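Local coordinates for protein monalysin (Pseudomonas entomophila, PDB 4MKO) that forms beta-barrel pores in host membranes, lysing cells and damaging the Drosophila gut as a secreted virulence factor, at residues 49-55 against 146-152. Sequence-based numbering, arbitrary orientation.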
loop_
_atom_site.group_PDB
_atom_site.type_symbol
_atom_site.label_atom_id
_atom_site.label_comp_id
_atom_site.label_asym_id
_atom_site.label_seq_id
_atom_site.Cartn_x
_atom_site.Cartn_y
_atom_site.Cartn_z
ATOM N N GLY A 49 3.109 6.736 -19.155
ATOM C CA GLY A 49 3.482 7.878 -18.328
ATOM C C GLY A 49 2.467 7.932 -17.207
ATOM O O GLY A 49 1.284 8.180 -17.461
ATOM N N THR A 50 2.919 7.687 -15.972
ATOM C CA THR A 50 2.021 7.524 -14.826
ATOM C C THR A 50 2.288 8.445 -13.660
ATOM O O THR A 50 3.434 8.569 -13.232
ATOM C CB THR A 50 2.079 6.056 -14.377
ATOM O OG1 THR A 50 1.871 5.183 -15.489
ATOM C CG2 THR A 50 1.110 5.727 -13.236
ATOM N N TYR A 51 1.217 9.037 -13.097
ATOM C CA TYR A 51 1.324 9.828 -11.875
ATOM C C TYR A 51 1.104 8.835 -10.734
ATOM O O TYR A 51 0.164 8.032 -10.802
ATOM C CB TYR A 51 0.247 10.927 -11.801
ATOM C CG TYR A 51 0.416 12.046 -12.809
ATOM C CD1 TYR A 51 -0.166 11.968 -14.073
ATOM C CD2 TYR A 51 1.138 13.197 -12.489
ATOM C CE1 TYR A 51 -0.024 13.003 -15.002
ATOM C CE2 TYR A 51 1.305 14.228 -13.416
ATOM C CZ TYR A 51 0.712 14.131 -14.667
ATOM O OH TYR A 51 0.868 15.156 -15.565
ATOM N N THR A 52 1.959 8.872 -9.702
ATOM C CA THR A 52 1.812 7.975 -8.551
ATOM C C THR A 52 1.909 8.763 -7.272
ATOM O O THR A 52 2.760 9.634 -7.169
ATOM C CB THR A 52 2.928 6.892 -8.580
ATOM O OG1 THR A 52 2.735 6.062 -9.712
ATOM C CG2 THR A 52 2.959 6.018 -7.309
ATOM N N ARG A 53 1.081 8.430 -6.266
ATOM C CA ARG A 53 1.237 9.035 -4.945
ATOM C C ARG A 53 0.845 8.007 -3.893
ATOM O O ARG A 53 -0.036 7.186 -4.165
ATOM C CB ARG A 53 0.424 10.346 -4.779
ATOM C CG ARG A 53 -1.096 10.181 -4.923
ATOM C CD ARG A 53 -1.836 11.286 -4.159
ATOM N NE ARG A 53 -1.670 11.110 -2.709
ATOM C CZ ARG A 53 -1.996 12.008 -1.779
ATOM N NH1 ARG A 53 -2.523 13.183 -2.129
ATOM N NH2 ARG A 53 -1.797 11.742 -0.499
ATOM N N PRO A 54 1.452 8.047 -2.685
ATOM C CA PRO A 54 0.976 7.142 -1.616
ATOM C C PRO A 54 -0.388 7.637 -1.170
ATOM O O PRO A 54 -0.619 8.852 -1.169
ATOM C CB PRO A 54 2.005 7.335 -0.466
ATOM C CG PRO A 54 3.082 8.251 -1.005
ATOM C CD PRO A 54 2.483 8.987 -2.185
ATOM N N VAL A 55 -1.289 6.726 -0.766
ATOM C CA VAL A 55 -2.615 7.168 -0.305
ATOM C C VAL A 55 -3.057 6.530 1.007
ATOM O O VAL A 55 -3.935 7.077 1.681
ATOM C CB VAL A 55 -3.725 7.001 -1.386
ATOM C CG1 VAL A 55 -3.543 8.010 -2.534
ATOM C CG2 VAL A 55 -3.813 5.551 -1.914
ATOM N N VAL A 146 0.045 1.605 0.333
ATOM C CA VAL A 146 -0.887 1.682 -0.801
ATOM C C VAL A 146 -0.696 2.963 -1.594
ATOM O O VAL A 146 -0.664 4.059 -1.018
ATOM C CB VAL A 146 -2.365 1.523 -0.341
ATOM C CG1 VAL A 146 -3.315 1.492 -1.545
ATOM C CG2 VAL A 146 -2.542 0.259 0.515
ATOM N N TYR A 147 -0.641 2.819 -2.930
ATOM C CA TYR A 147 -0.427 3.931 -3.861
ATOM C C TYR A 147 -1.569 4.055 -4.853
ATOM O O TYR A 147 -2.152 3.039 -5.254
ATOM C CB TYR A 147 0.908 3.712 -4.639
ATOM C CG TYR A 147 2.084 3.584 -3.703
ATOM C CD1 TYR A 147 2.382 2.366 -3.092
ATOM C CD2 TYR A 147 2.808 4.706 -3.305
ATOM C CE1 TYR A 147 3.402 2.260 -2.153
ATOM C CE2 TYR A 147 3.848 4.607 -2.380
ATOM C CZ TYR A 147 4.123 3.383 -1.790
ATOM O OH TYR A 147 5.141 3.258 -0.879
ATOM N N ALA A 148 -1.890 5.299 -5.231
ATOM C CA ALA A 148 -2.877 5.572 -6.276
ATOM C C ALA A 148 -2.083 5.978 -7.515
ATOM O O ALA A 148 -1.035 6.639 -7.410
ATOM C CB ALA A 148 -3.822 6.700 -5.864
ATOM N N HIS A 149 -2.580 5.575 -8.683
ATOM C CA HIS A 149 -1.886 5.835 -9.919
ATOM C C HIS A 149 -2.847 6.319 -10.989
ATOM O O HIS A 149 -3.990 5.860 -11.046
ATOM C CB HIS A 149 -1.289 4.507 -10.441
ATOM C CG HIS A 149 -0.413 3.762 -9.483
ATOM N ND1 HIS A 149 0.944 4.006 -9.412
ATOM C CD2 HIS A 149 -0.736 2.822 -8.569
ATOM C CE1 HIS A 149 1.409 3.182 -8.485
ATOM N NE2 HIS A 149 0.436 2.458 -7.948
ATOM N N ASN A 150 -2.359 7.196 -11.863
ATOM C CA ASN A 150 -3.048 7.597 -13.078
ATOM C C ASN A 150 -2.070 7.279 -14.205
ATOM O O ASN A 150 -1.120 8.039 -14.414
ATOM C CB ASN A 150 -3.461 9.081 -13.132
ATOM C CG ASN A 150 -3.940 9.457 -14.542
ATOM O OD1 ASN A 150 -4.024 8.604 -15.441
ATOM N ND2 ASN A 150 -4.246 10.717 -14.787
ATOM N N ALA A 151 -2.267 6.140 -14.867
ATOM C CA ALA A 151 -1.462 5.716 -16.018
ATOM C C ALA A 151 -2.125 6.395 -17.207
ATOM O O ALA A 151 -3.193 5.966 -17.675
ATOM C CB ALA A 151 -1.479 4.193 -16.149
ATOM N N THR A 152 -1.544 7.534 -17.613
ATOM C CA THR A 152 -2.110 8.375 -18.680
ATOM C C THR A 152 -2.175 7.602 -20.015
ATOM O O THR A 152 -1.284 6.806 -20.335
ATOM C CB THR A 152 -1.416 9.754 -18.765
ATOM O OG1 THR A 152 -0.119 9.628 -19.348
ATOM C CG2 THR A 152 -1.337 10.468 -17.406
HETATM O O HOH W 1 1.355 7.218 -21.357
#
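Thr-52 and His-149 sit opposite one another across a non-hydrogen-bonded pair of two antiparallel strands, 46-67 and 136-151, neighbours in the large sheet of this aerolysin-like toxin. Their side chains run side by side: Thr-52 OG1 is hydrogen-bonded to His-149 ND1 at the edge of the imidazole, near its plane, 2.7 Å away, while Thr-52 CG2 lies 3.4 Å from His-149 CE1. With chi1 at -66°, Thr-52 carries OG1 beside its own backbone N, where it faces the ring nitrogen. The imidazole is gripped at both nitrogens, since NE2 bonds to Ser-180 OG, and it stacks on Tyr-178; together these fix its rotation.

Flanking this pair, Tyr-51 with Asn-150 and Arg-53 with Ala-148 are hydrogen-bonded pairs, each closed by two backbone N-H...O bonds, with their side chains on the opposite face of the sheet from Thr-52 and His-149. Pro-54 pairs with Tyr-147 in a non-hydrogen-bonded position, its CB 3.8 Å from Tyr-147 CE2, and the ladder continues with Val-55 N to Val-146 O, a nearly straight bond (2.8 Å, 173°). Val-55 CG1 packs on Ala-148 CB at 3.6 Å. Arg-53 folds alongside its own strand, NE and NH2 both holding Pro-54 O in the guanidinium plane; NH1 reaches Ser-223 O.

At the far end the methyl CG2 of Thr-152 touches the edge of the Tyr-51 ring at CE1, 3.7 Å away, and Gly-49 O accepts two bonds from Thr-152, from N and, at 2.8 Å, from OG1.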